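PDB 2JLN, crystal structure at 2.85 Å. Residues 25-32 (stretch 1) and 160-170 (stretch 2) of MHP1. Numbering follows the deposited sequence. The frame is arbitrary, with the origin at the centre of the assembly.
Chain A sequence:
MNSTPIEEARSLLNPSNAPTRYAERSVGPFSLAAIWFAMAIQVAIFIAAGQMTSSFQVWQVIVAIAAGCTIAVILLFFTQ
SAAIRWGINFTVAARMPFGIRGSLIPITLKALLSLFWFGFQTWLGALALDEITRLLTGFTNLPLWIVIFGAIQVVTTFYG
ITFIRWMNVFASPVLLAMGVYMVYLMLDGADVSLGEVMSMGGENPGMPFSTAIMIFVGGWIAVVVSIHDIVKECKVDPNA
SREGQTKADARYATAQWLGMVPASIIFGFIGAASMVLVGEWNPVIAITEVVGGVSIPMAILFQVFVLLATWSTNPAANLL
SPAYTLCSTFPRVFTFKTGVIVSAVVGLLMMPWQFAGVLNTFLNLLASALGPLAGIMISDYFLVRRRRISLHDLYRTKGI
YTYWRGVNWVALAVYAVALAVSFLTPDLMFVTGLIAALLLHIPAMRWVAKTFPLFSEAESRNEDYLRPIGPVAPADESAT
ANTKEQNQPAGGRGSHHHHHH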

# COMPACT_ATOMS: atom_id res chain seq x y z
N ARG A 25 -11.47 10.53 -15.06
CA ARG A 25 -11.38 10.15 -13.64
C ARG A 25 -12.67 9.51 -13.09
O ARG A 25 -13.76 9.91 -13.47
CB ARG A 25 -10.94 11.36 -12.80
CG ARG A 25 -9.74 12.11 -13.39
CD ARG A 25 -8.44 11.73 -12.70
NE ARG A 25 -7.28 12.47 -13.19
CZ ARG A 25 -6.67 13.44 -12.53
NH1 ARG A 25 -7.09 13.83 -11.33
NH2 ARG A 25 -5.62 14.03 -13.07
N SER A 26 -12.57 8.54 -12.19
CA SER A 26 -13.76 7.76 -11.82
C SER A 26 -13.97 7.41 -10.34
O SER A 26 -14.95 6.74 -9.99
CB SER A 26 -13.76 6.44 -12.62
OG SER A 26 -12.85 5.50 -12.07
N VAL A 27 -13.05 7.81 -9.48
CA VAL A 27 -13.13 7.48 -8.06
C VAL A 27 -13.30 8.74 -7.22
O VAL A 27 -12.40 9.57 -7.14
CB VAL A 27 -11.87 6.74 -7.61
CG1 VAL A 27 -11.65 6.92 -6.13
CG2 VAL A 27 -11.98 5.28 -7.97
N GLY A 28 -14.47 8.90 -6.62
CA GLY A 28 -14.74 10.04 -5.75
C GLY A 28 -14.45 9.68 -4.31
O GLY A 28 -13.86 8.64 -4.04
N PRO A 29 -14.85 10.55 -3.38
CA PRO A 29 -14.55 10.28 -1.94
C PRO A 29 -15.25 9.09 -1.22
O PRO A 29 -14.61 8.46 -0.39
CB PRO A 29 -14.83 11.62 -1.26
CG PRO A 29 -14.53 12.64 -2.38
CD PRO A 29 -15.01 11.99 -3.66
N PHE A 30 -16.51 8.78 -1.51
CA PHE A 30 -17.15 7.65 -0.84
C PHE A 30 -16.55 6.33 -1.30
O PHE A 30 -16.48 5.37 -0.54
CB PHE A 30 -18.68 7.64 -1.06
CG PHE A 30 -19.30 6.26 -0.95
CD1 PHE A 30 -19.83 5.81 0.27
CD2 PHE A 30 -19.36 5.41 -2.08
CE1 PHE A 30 -20.41 4.52 0.37
CE2 PHE A 30 -19.93 4.12 -1.99
CZ PHE A 30 -20.45 3.67 -0.77
N SER A 31 -16.14 6.29 -2.55
CA SER A 31 -15.72 5.05 -3.17
C SER A 31 -14.33 4.71 -2.66
O SER A 31 -14.01 3.54 -2.44
CB SER A 31 -15.72 5.19 -4.70
OG SER A 31 -16.00 3.96 -5.35
N LEU A 32 -13.53 5.75 -2.45
CA LEU A 32 -12.16 5.59 -1.96
C LEU A 32 -12.18 5.06 -0.52
O LEU A 32 -11.37 4.21 -0.18
CB LEU A 32 -11.39 6.91 -2.05
CG LEU A 32 -9.91 6.81 -1.71
CD1 LEU A 32 -9.17 5.86 -2.67
CD2 LEU A 32 -9.26 8.19 -1.68
N GLY A 160 -8.03 -2.80 -14.49
CA GLY A 160 -7.49 -1.77 -13.61
C GLY A 160 -8.44 -1.34 -12.50
O GLY A 160 -9.13 -2.16 -11.89
N ILE A 161 -8.50 -0.04 -12.24
CA ILE A 161 -9.29 0.42 -11.12
C ILE A 161 -10.80 0.18 -11.22
O ILE A 161 -11.51 0.29 -10.22
CB ILE A 161 -9.02 1.90 -10.80
CG1 ILE A 161 -8.96 2.11 -9.29
CG2 ILE A 161 -10.06 2.80 -11.44
CD1 ILE A 161 -9.45 3.44 -8.89
N THR A 162 -11.31 -0.14 -12.42
CA THR A 162 -12.76 -0.38 -12.59
C THR A 162 -13.26 -1.58 -11.79
O THR A 162 -14.28 -1.52 -11.10
CB THR A 162 -13.15 -0.61 -14.06
OG1 THR A 162 -12.54 0.39 -14.89
CG2 THR A 162 -14.66 -0.54 -14.22
N PHE A 163 -12.53 -2.69 -11.90
CA PHE A 163 -12.80 -3.86 -11.08
C PHE A 163 -12.52 -3.65 -9.58
O PHE A 163 -13.40 -3.83 -8.76
CB PHE A 163 -12.02 -5.08 -11.60
CG PHE A 163 -11.92 -6.19 -10.61
CD1 PHE A 163 -12.96 -7.12 -10.48
CD2 PHE A 163 -10.80 -6.29 -9.77
CE1 PHE A 163 -12.89 -8.15 -9.54
CE2 PHE A 163 -10.71 -7.32 -8.82
CZ PHE A 163 -11.76 -8.26 -8.70
N ILE A 164 -11.29 -3.28 -9.22
CA ILE A 164 -11.01 -3.00 -7.81
C ILE A 164 -12.19 -2.27 -7.19
O ILE A 164 -12.69 -2.67 -6.17
CB ILE A 164 -9.72 -2.15 -7.59
CG1 ILE A 164 -8.45 -2.94 -7.92
CG2 ILE A 164 -9.68 -1.59 -6.16
CD1 ILE A 164 -7.23 -2.05 -8.16
N ARG A 165 -12.66 -1.20 -7.81
CA ARG A 165 -13.63 -0.36 -7.13
C ARG A 165 -14.99 -1.01 -7.01
O ARG A 165 -15.67 -0.85 -6.01
CB ARG A 165 -13.74 0.99 -7.81
CG ARG A 165 -14.98 1.77 -7.44
CD ARG A 165 -14.90 3.14 -8.11
NE ARG A 165 -16.20 3.78 -8.33
CZ ARG A 165 -16.81 3.84 -9.51
NH1 ARG A 165 -16.25 3.29 -10.59
NH2 ARG A 165 -17.99 4.46 -9.62
N TRP A 166 -15.39 -1.77 -8.01
CA TRP A 166 -16.70 -2.39 -7.92
C TRP A 166 -16.68 -3.60 -7.00
O TRP A 166 -17.59 -3.81 -6.22
CB TRP A 166 -17.28 -2.67 -9.32
CG TRP A 166 -17.83 -1.38 -9.92
CD1 TRP A 166 -17.33 -0.70 -11.00
CD2 TRP A 166 -18.92 -0.59 -9.41
NE1 TRP A 166 -18.07 0.45 -11.21
CE2 TRP A 166 -19.05 0.54 -10.25
CE3 TRP A 166 -19.82 -0.73 -8.33
CZ2 TRP A 166 -20.03 1.52 -10.04
CZ3 TRP A 166 -20.78 0.25 -8.13
CH2 TRP A 166 -20.89 1.35 -8.98
N MET A 167 -15.60 -4.36 -7.06
CA MET A 167 -15.38 -5.52 -6.22
C MET A 167 -15.26 -5.17 -4.73
O MET A 167 -15.73 -5.93 -3.90
CB MET A 167 -14.12 -6.24 -6.71
CG MET A 167 -13.17 -6.71 -5.62
SD MET A 167 -13.23 -8.49 -5.33
CE MET A 167 -15.00 -8.72 -5.04
N ASN A 168 -14.65 -4.04 -4.39
CA ASN A 168 -14.46 -3.67 -2.99
C ASN A 168 -15.74 -3.06 -2.41
O ASN A 168 -15.98 -3.12 -1.21
CB ASN A 168 -13.31 -2.66 -2.80
CG ASN A 168 -11.93 -3.32 -2.76
OD1 ASN A 168 -11.64 -4.29 -3.49
ND2 ASN A 168 -11.06 -2.78 -1.93
N VAL A 169 -16.56 -2.46 -3.26
CA VAL A 169 -17.82 -1.90 -2.76
C VAL A 169 -18.82 -3.00 -2.43
O VAL A 169 -19.56 -2.89 -1.46
CB VAL A 169 -18.45 -0.90 -3.73
CG1 VAL A 169 -19.71 -0.34 -3.11
CG2 VAL A 169 -17.47 0.22 -4.00
N PHE A 170 -18.84 -4.07 -3.22
CA PHE A 170 -19.71 -5.19 -2.89
C PHE A 170 -19.11 -6.08 -1.82
O PHE A 170 -19.85 -6.58 -0.99
CB PHE A 170 -20.21 -5.96 -4.13
CG PHE A 170 -21.16 -5.14 -4.98
CD1 PHE A 170 -20.96 -4.99 -6.36
CD2 PHE A 170 -22.25 -4.48 -4.38
CE1 PHE A 170 -21.83 -4.21 -7.13
CE2 PHE A 170 -23.12 -3.70 -5.15
CZ PHE A 170 -22.91 -3.56 -6.52

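Stretch 2 is largely helical, whereas stretch 1 runs as a loop until Gly28, the N-cap residue, and turns helical from Pro29. The contact between them is modest, burying 303 Å² in total, and the backbones run close together: the CA atoms of Ser31 and Arg165 are 7.0 Å from each other, those of Ser26 and Thr162 8.2 Å. Most contacts are made by side chains, with the backbone taking part through Ser26 O. On the helix of stretch 2, Ile161, Arg165 and Val169 recur every four residues, about one turn, and so present a single stripe to stretch 1.

Polar contact centres on Arg165, whose extended side chain, with chi1 to chi3 all t, reaches toward stretch 1 and brings its guanidinium group near both Ser31 OG and Ser26 O. Arg165 NE donates a hydrogen bond to Ser31 OG at 3.0 Å; the N-H...O angle of 125° makes this bond weak. Ser31 OG lies at the edge of the guanidinium, near its plane, whereas Ser26 O sits over one face, 3.5 Å from Arg165 CZ, where the carbonyl oxygen can favour the positive charge without a hydrogen bond.

Van der Waals packing accompanies this link. Val27 CG2 approaches Ile161 CD1 to 3.3 Å, a tight contact, and also meets the aliphatic part of the arginine, 3.6 Å from Arg165 CD. Looser contacts join Ser26 OG to Ile161 CG2 (3.9 Å) and Ser31 OG to Val169 CG2 (4.2 Å).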